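Local coordinates for acetyl-CoA acetyltransferase (PDB 4EGV), which probably has acyltransferase activity as a monomeric thiolase-like protein that carries an additional C-terminal domain, at residues A[200-205]-A[346-351]. Residues are numbered along the deposited sequence; the frame is centred on the assembly and turned at random.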
ATOM      1  N   ASN A 200     -16.618   3.847  -4.108  1.00 38.26           N
ATOM      2  CA  ASN A 200     -17.972   3.988  -4.571  1.00 38.84           C
ATOM      3  C   ASN A 200     -18.094   3.655  -6.039  1.00 39.40           C
ATOM      4  O   ASN A 200     -19.112   3.241  -6.497  1.00 39.70           O
ATOM      5  CB  ASN A 200     -18.494   5.374  -4.267  1.00 38.62           C
ATOM      6  CG  ASN A 200     -18.954   5.518  -2.887  1.00 37.99           C
ATOM      7  OD1 ASN A 200     -19.426   4.610  -2.307  1.00 37.77           O
ATOM      8  ND2 ASN A 200     -18.809   6.666  -2.356  1.00 36.83           N
ATOM      9  N   ALA A 201     -17.012   3.793  -6.758  1.00 40.16           N
ATOM     10  CA  ALA A 201     -16.934   3.322  -8.148  1.00 41.18           C
ATOM     11  C   ALA A 201     -16.963   1.776  -8.292  1.00 41.88           C
ATOM     12  O   ALA A 201     -17.494   1.253  -9.275  1.00 41.83           O
ATOM     13  CB  ALA A 201     -15.748   3.929  -8.857  1.00 40.36           C
ATOM     14  N   ARG A 202     -16.403   1.068  -7.314  1.00 42.59           N
ATOM     15  CA  ARG A 202     -16.399  -0.385  -7.296  1.00 43.56           C
ATOM     16  C   ARG A 202     -17.772  -0.887  -6.878  1.00 44.57           C
ATOM     17  O   ARG A 202     -18.245  -1.931  -7.329  1.00 44.59           O
ATOM     18  CB  ARG A 202     -15.332  -0.902  -6.335  1.00 43.50           C
ATOM     19  CG  ARG A 202     -15.193  -2.391  -6.280  1.00 42.52           C
ATOM     20  CD  ARG A 202     -14.188  -2.848  -5.279  1.00 42.17           C
ATOM     21  NE  ARG A 202     -14.250  -4.293  -5.137  1.00 42.60           N
ATOM     22  CZ  ARG A 202     -15.013  -4.939  -4.255  1.00 42.53           C
ATOM     23  NH1 ARG A 202     -15.755  -4.252  -3.407  1.00 41.00           N
ATOM     24  NH2 ARG A 202     -15.027  -6.277  -4.218  1.00 40.82           N
ATOM     25  N   ARG A 203     -18.418  -0.127  -6.012  1.00 45.67           N
ATOM     26  CA  ARG A 203     -19.778  -0.446  -5.623  1.00 46.97           C
ATOM     27  C   ARG A 203     -20.751  -0.361  -6.800  1.00 47.81           C
ATOM     28  O   ARG A 203     -21.662  -1.185  -6.911  1.00 47.52           O
ATOM     29  CB  ARG A 203     -20.249   0.436  -4.476  1.00 46.80           C
ATOM     30  CG  ARG A 203     -21.603   0.020  -3.975  1.00 47.00           C
ATOM     31  CD  ARG A 203     -22.117   0.818  -2.836  1.00 47.65           C
ATOM     32  NE  ARG A 203     -22.427   2.193  -3.201  1.00 48.38           N
ATOM     33  CZ  ARG A 203     -23.550   2.599  -3.773  1.00 47.59           C
ATOM     34  NH1 ARG A 203     -24.472   1.733  -4.064  1.00 48.31           N
ATOM     35  NH2 ARG A 203     -23.747   3.873  -4.047  1.00 47.67           N
ATOM     36  N   ALA A 204     -20.548   0.640  -7.658  1.00 49.18           N
ATOM     37  CA  ALA A 204     -21.281   0.785  -8.920  1.00 50.37           C
ATOM     38  C   ALA A 204     -21.150  -0.434  -9.815  1.00 51.24           C
ATOM     39  O   ALA A 204     -22.139  -1.077 -10.108  1.00 51.44           O
ATOM     40  CB  ALA A 204     -20.822   2.022  -9.654  1.00 50.30           C
ATOM     41  N   ARG A 205     -19.924  -0.762 -10.223  1.00 52.24           N
ATOM     42  CA  ARG A 205     -19.673  -1.928 -11.068  1.00 53.18           C
ATOM     43  C   ARG A 205     -20.259  -3.240 -10.531  1.00 53.29           C
ATOM     44  O   ARG A 205     -20.800  -4.005 -11.299  1.00 53.62           O
ATOM     45  CB  ARG A 205     -18.190  -2.092 -11.401  1.00 53.29           C
ATOM     46  CG  ARG A 205     -17.960  -3.099 -12.525  1.00 55.26           C
ATOM     47  CD  ARG A 205     -16.532  -3.551 -12.647  1.00 57.79           C
ATOM     48  NE  ARG A 205     -16.065  -4.362 -11.520  1.00 59.24           N
ATOM     49  CZ  ARG A 205     -15.233  -3.924 -10.581  1.00 60.08           C
ATOM     50  NH1 ARG A 205     -14.794  -2.670 -10.609  1.00 60.61           N
ATOM     51  NH2 ARG A 205     -14.853  -4.731  -9.604  1.00 59.03           N
ATOM     52  N   PHE A 346      -7.201   1.393   3.200  1.00 42.92           N
ATOM     53  CA  PHE A 346      -8.626   1.326   2.935  1.00 41.71           C
ATOM     54  C   PHE A 346      -8.950  -0.037   2.321  1.00 40.53           C
ATOM     55  O   PHE A 346      -8.091  -0.741   1.860  1.00 40.03           O
ATOM     56  CB  PHE A 346      -8.991   2.473   1.989  1.00 42.06           C
ATOM     57  CG  PHE A 346      -8.597   3.837   2.516  1.00 42.61           C
ATOM     58  CD1 PHE A 346      -9.458   4.527   3.379  1.00 42.24           C
ATOM     59  CD2 PHE A 346      -7.366   4.405   2.198  1.00 42.79           C
ATOM     60  CE1 PHE A 346      -9.104   5.766   3.902  1.00 41.82           C
ATOM     61  CE2 PHE A 346      -6.999   5.633   2.710  1.00 41.46           C
ATOM     62  CZ  PHE A 346      -7.860   6.323   3.564  1.00 42.23           C
ATOM     63  N   PRO A 347     -10.201  -0.434   2.356  1.00 39.92           N
ATOM     64  CA  PRO A 347     -10.605  -1.690   1.782  1.00 39.40           C
ATOM     65  C   PRO A 347     -10.311  -1.868   0.283  1.00 38.50           C
ATOM     66  O   PRO A 347      -9.962  -2.961  -0.151  1.00 38.25           O
ATOM     67  CB  PRO A 347     -12.111  -1.684   2.017  1.00 39.35           C
ATOM     68  CG  PRO A 347     -12.273  -0.947   3.211  1.00 39.53           C
ATOM     69  CD  PRO A 347     -11.286   0.146   3.151  1.00 40.44           C
ATOM     70  N   PHE A 348     -10.454  -0.806  -0.488  1.00 37.67           N
ATOM     71  CA  PHE A 348     -10.328  -0.871  -1.910  1.00 37.22           C
ATOM     72  C   PHE A 348      -9.102  -1.627  -2.467  1.00 37.10           C
ATOM     73  O   PHE A 348      -9.264  -2.506  -3.309  1.00 37.41           O
ATOM     74  CB  PHE A 348     -10.469   0.519  -2.538  1.00 37.08           C
ATOM     75  CG  PHE A 348     -10.256   0.508  -4.000  1.00 37.92           C
ATOM     76  CD1 PHE A 348     -11.318   0.189  -4.892  1.00 39.12           C
ATOM     77  CD2 PHE A 348      -8.966   0.711  -4.525  1.00 38.01           C
ATOM     78  CE1 PHE A 348     -11.104   0.113  -6.305  1.00 39.36           C
ATOM     79  CE2 PHE A 348      -8.722   0.646  -5.951  1.00 38.25           C
ATOM     80  CZ  PHE A 348      -9.802   0.345  -6.841  1.00 38.35           C
ATOM     81  N   PRO A 349      -7.871  -1.285  -2.036  1.00 36.90           N
ATOM     82  CA  PRO A 349      -6.715  -1.911  -2.678  1.00 36.60           C
ATOM     83  C   PRO A 349      -6.560  -3.378  -2.330  1.00 36.50           C
ATOM     84  O   PRO A 349      -5.793  -4.083  -2.996  1.00 36.02           O
ATOM     85  CB  PRO A 349      -5.521  -1.087  -2.160  1.00 36.35           C
ATOM     86  CG  PRO A 349      -5.992  -0.442  -0.999  1.00 36.86           C
ATOM     87  CD  PRO A 349      -7.456  -0.250  -1.082  1.00 36.77           C
ATOM     88  N   VAL A 350      -7.275  -3.817  -1.294  1.00 36.57           N
ATOM     89  CA  VAL A 350      -7.341  -5.223  -0.934  1.00 37.44           C
ATOM     90  C   VAL A 350      -8.378  -5.900  -1.780  1.00 37.78           C
ATOM     91  O   VAL A 350      -8.072  -6.855  -2.451  1.00 37.74           O
ATOM     92  CB  VAL A 350      -7.641  -5.471   0.557  1.00 37.39           C
ATOM     93  CG1 VAL A 350      -7.695  -6.954   0.828  1.00 37.06           C
ATOM     94  CG2 VAL A 350      -6.595  -4.834   1.432  1.00 37.09           C
ATOM     95  N   PHE A 351      -9.597  -5.382  -1.759  1.00 38.79           N
ATOM     96  CA  PHE A 351     -10.668  -5.834  -2.648  1.00 40.20           C
ATOM     97  C   PHE A 351     -10.181  -6.034  -4.069  1.00 41.03           C
ATOM     98  O   PHE A 351     -10.448  -7.039  -4.688  1.00 40.59           O
ATOM     99  CB  PHE A 351     -11.801  -4.808  -2.684  1.00 40.11           C
ATOM    100  CG  PHE A 351     -12.784  -4.944  -1.571  1.00 40.19           C
ATOM    101  CD1 PHE A 351     -13.154  -6.197  -1.090  1.00 40.40           C
ATOM    102  CD2 PHE A 351     -13.382  -3.820  -1.023  1.00 39.44           C
ATOM    103  CE1 PHE A 351     -14.074  -6.322  -0.067  1.00 40.13           C
ATOM    104  CE2 PHE A 351     -14.302  -3.936  -0.013  1.00 40.11           C
ATOM    105  CZ  PHE A 351     -14.650  -5.193   0.462  1.00 40.49           C
TER
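Arg-202 NE makes a salt bridge to OD2 of Asp-355, a residue farther along helix 348-357, while the guanidinium that carries it lies flat on Phe-351 of the same helix. The stack is defined by two measures: the guanidinium and ring planes are only 3° apart, and Arg-202 CZ sits 3.9 Å from the ring centroid. Because that line runs 29° off the ring normal, the cation-pi contact is offset, with Arg-202 CZ displaced toward the CB end of the ring, 3.5 Å from Phe-351 CG. The two terminal nitrogens straddle this carbon, Arg-202 NH1 reaching Phe-351 CD2 at 3.4 Å and Arg-202 NH2 reaching Phe-351 CD1 at 3.6 Å. An extended aliphatic chain, with CG trans to the backbone N (chi1 -177°), carries the group across from helix 191-206. This span matters, since the nearest CA pair, Arg-202 and Phe-348, is still 8.1 Å apart. Within the thiolase fold the contact joins two helices: 348-357, which follows strand 337-342 of the thiolase core, and 191-206, whose Asn-200 and Ala-201 pack on strand 453-463 of the C-terminal five-stranded sheet. Phe-348 adds a looser contact farther back along the arginine chain: it approaches obliquely, and its one close approach to Arg-202 is to the methylene carbon CD, 4.2 Å from Phe-348 CD1. All three touching residues are buried; the positive charge is probably balanced largely by Asp-355, and Tyr-213 OH adds a weak hydrogen bond at Arg-202 NH1.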